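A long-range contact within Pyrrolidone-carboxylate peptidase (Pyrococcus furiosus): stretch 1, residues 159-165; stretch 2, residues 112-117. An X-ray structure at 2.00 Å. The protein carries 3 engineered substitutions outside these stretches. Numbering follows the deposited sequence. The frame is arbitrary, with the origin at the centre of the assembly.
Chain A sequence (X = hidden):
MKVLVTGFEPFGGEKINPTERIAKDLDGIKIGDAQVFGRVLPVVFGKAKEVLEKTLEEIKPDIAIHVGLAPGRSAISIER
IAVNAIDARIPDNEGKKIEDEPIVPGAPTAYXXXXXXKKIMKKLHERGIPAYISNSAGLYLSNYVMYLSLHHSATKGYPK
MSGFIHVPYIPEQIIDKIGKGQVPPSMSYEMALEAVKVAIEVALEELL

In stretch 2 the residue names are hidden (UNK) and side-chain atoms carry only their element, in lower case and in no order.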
# COMPACT_ATOMS: atom_id res chain seq x y z
N PRO A 159 -30.44 -19.05 10.35
CA PRO A 159 -29.47 -19.96 10.97
C PRO A 159 -29.06 -19.50 12.36
O PRO A 159 -29.17 -18.31 12.68
CB PRO A 159 -28.30 -19.92 9.99
CG PRO A 159 -28.35 -18.52 9.47
CD PRO A 159 -29.83 -18.34 9.21
N LYS A 160 -28.60 -20.43 13.19
CA LYS A 160 -28.18 -20.10 14.55
C LYS A 160 -26.92 -19.23 14.49
O LYS A 160 -26.73 -18.34 15.31
CB LYS A 160 -27.87 -21.37 15.34
CG LYS A 160 -29.01 -22.37 15.40
CD LYS A 160 -28.56 -23.67 16.05
CE LYS A 160 -29.62 -24.75 15.94
NZ LYS A 160 -29.13 -26.05 16.51
N MET A 161 -26.05 -19.53 13.52
CA MET A 161 -24.82 -18.78 13.34
C MET A 161 -24.72 -18.31 11.90
O MET A 161 -25.03 -19.06 10.97
CB MET A 161 -23.59 -19.64 13.63
CG MET A 161 -23.48 -20.18 15.04
SD MET A 161 -21.93 -21.10 15.22
CE MET A 161 -21.34 -20.42 16.77
N SER A 162 -24.28 -17.07 11.72
CA SER A 162 -24.14 -16.50 10.38
C SER A 162 -22.97 -15.53 10.37
O SER A 162 -22.74 -14.78 11.33
CB SER A 162 -25.43 -15.76 9.98
OG SER A 162 -25.30 -15.17 8.70
N GLY A 163 -22.22 -15.54 9.27
CA GLY A 163 -21.09 -14.65 9.17
C GLY A 163 -20.56 -14.57 7.76
O GLY A 163 -21.07 -15.26 6.86
N PHE A 164 -19.55 -13.74 7.57
CA PHE A 164 -18.96 -13.54 6.26
C PHE A 164 -17.43 -13.62 6.28
O PHE A 164 -16.77 -13.14 7.20
CB PHE A 164 -19.39 -12.18 5.71
CG PHE A 164 -19.25 -12.07 4.23
CD1 PHE A 164 -18.00 -11.93 3.64
CD2 PHE A 164 -20.37 -12.18 3.41
CE1 PHE A 164 -17.86 -11.92 2.26
CE2 PHE A 164 -20.24 -12.17 2.03
CZ PHE A 164 -18.99 -12.04 1.45
N ILE A 165 -16.88 -14.23 5.24
CA ILE A 165 -15.44 -14.37 5.10
C ILE A 165 -15.01 -13.87 3.73
O ILE A 165 -15.57 -14.27 2.71
CB ILE A 165 -15.00 -15.85 5.23
CG1 ILE A 165 -15.26 -16.34 6.65
CG2 ILE A 165 -13.52 -16.00 4.86
CD1 ILE A 165 -14.95 -17.81 6.86
N UNK A 112 -23.78 -7.97 14.62
CA UNK A 112 -22.46 -8.57 14.78
C UNK A 112 -22.56 -9.98 14.22
O UNK A 112 -23.61 -10.62 14.32
c UNK A 112 -22.08 -6.95 18.08
c UNK A 112 -22.08 -8.67 16.26
c UNK A 112 -21.60 -5.78 18.67
c UNK A 112 -20.60 -6.65 16.22
c UNK A 112 -21.59 -7.39 16.86
c UNK A 112 -20.11 -5.47 16.80
c UNK A 112 -20.61 -5.04 18.03
N UNK A 113 -21.47 -10.47 13.63
CA UNK A 113 -21.44 -11.83 13.11
C UNK A 113 -21.63 -12.76 14.30
O UNK A 113 -21.17 -12.45 15.40
o UNK A 113 -19.96 -13.51 12.15
c UNK A 113 -20.09 -12.13 12.45
N UNK A 114 -22.32 -13.87 14.10
CA UNK A 114 -22.51 -14.81 15.19
C UNK A 114 -21.62 -16.04 15.03
O UNK A 114 -21.80 -17.05 15.71
o UNK A 114 -24.53 -15.56 14.03
c UNK A 114 -24.00 -15.23 15.32
c UNK A 114 -24.82 -14.09 15.93
N UNK A 115 -20.66 -15.96 14.12
CA UNK A 115 -19.71 -17.04 13.94
C UNK A 115 -18.68 -16.80 15.04
O UNK A 115 -18.52 -15.67 15.51
c UNK A 115 -19.01 -16.95 12.58
c UNK A 115 -19.83 -17.16 11.31
c UNK A 115 -18.93 -16.97 10.10
c UNK A 115 -20.42 -18.56 11.30
N UNK A 116 -18.00 -17.86 15.51
CA UNK A 116 -17.00 -17.67 16.56
C UNK A 116 -15.75 -17.15 15.85
O UNK A 116 -14.76 -17.87 15.67
c UNK A 116 -17.02 -19.94 15.88
c UNK A 116 -16.83 -19.08 17.11
c UNK A 116 -18.20 -19.29 15.19
N UNK A 117 -15.80 -15.88 15.44
CA UNK A 117 -14.71 -15.28 14.68
C UNK A 117 -13.31 -15.34 15.29
O UNK A 117 -12.35 -15.58 14.56
c UNK A 117 -16.39 -13.77 13.56
c UNK A 117 -15.09 -12.91 15.52
c UNK A 117 -15.04 -13.81 14.29
c UNK A 117 -15.35 -11.44 15.16
O HOH W 1 -18.11 -13.22 10.05

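Position 112 carries seven side-chain carbons, one of them a methylene carbon and the other six closed into a flat ring. Its CA-to-CB bond points away from stretch 1, and the side chain makes no contact with it. A six-carbon ring on a single carbon, with no oxygen attached, is phenylalanine, Phe112.

At position 113 the side chain is one carbon followed by one oxygen, with no branch. The oxygen lies 3.2 Å from O of Ser162 and 3.4 Å from CA of Gly163. The residue is serine, Ser113. With chi1 in the t well, its OG donates to water 1 at 2.8 Å from the water O, and the same water O accepts a hydrogen bond from N of Phe164 at 2.9 Å, so that a single solvent molecule links the hydroxyl to the strand backbone.

Position 114 has three side-chain atoms: CB carries one oxygen and one carbon. The CA-to-CB bond points toward stretch 1, and the oxygen sits 2.8 Å from N of Ser162 and 3.3 Å from CA of Met161. One oxygen and one carbon on CB make a threonine, Thr114. Its OG1 accepts a hydrogen bond from N of Ser162, while its own backbone N donates to O of Ser162 at 2.9 Å; one residue thus engages both polar backbone atoms of Ser162.

Four carbons make up the side chain at position 115, forked at the second. The CA-to-CB bond runs sideways, yet the end of the chain comes nearer to stretch 1, where one terminal carbon reaches 3.3 Å from CA of Gly163 and the other 4.1 Å from CB of Met161. This is leucine, Leu115, with CD1 against the glycine and CD2 against the methionine. Its backbone N donates to OG of Ser113 at 3.2 Å, a link within the loop.

At position 116 three carbons close a ring onto the backbone N, and the ring carbon bonded to that nitrogen packs 3.7 Å from CE of Met161. The closed ring identifies proline, Pro116, and the packing carbon is its CD. Pro116 occupies the N-cap position immediately before a helix.

Position 117 bears four carbons forked at the first, with one arm two carbons long, and makes no contact with stretch 1. This is isoleucine, Ile117, which begins the helix.

The contact therefore combines a polar clasp with apolar packing. Stretch 2 is irregular here, and the touching parts run in directions 103° apart; it is joined to the strand by two hydrogen bonds between Thr114 and Ser162. Beside them, Leu115 and Pro116 pack against the side chain of Met161. The absence of a side chain at Gly163 makes this close approach possible: an ideal CB there would point toward stretch 2 and lie 2.1 Å from CD1 of Leu115 and 2.6 Å from OG of Ser113, clashing with both.

Stretch 2 112-117: FSTLPI
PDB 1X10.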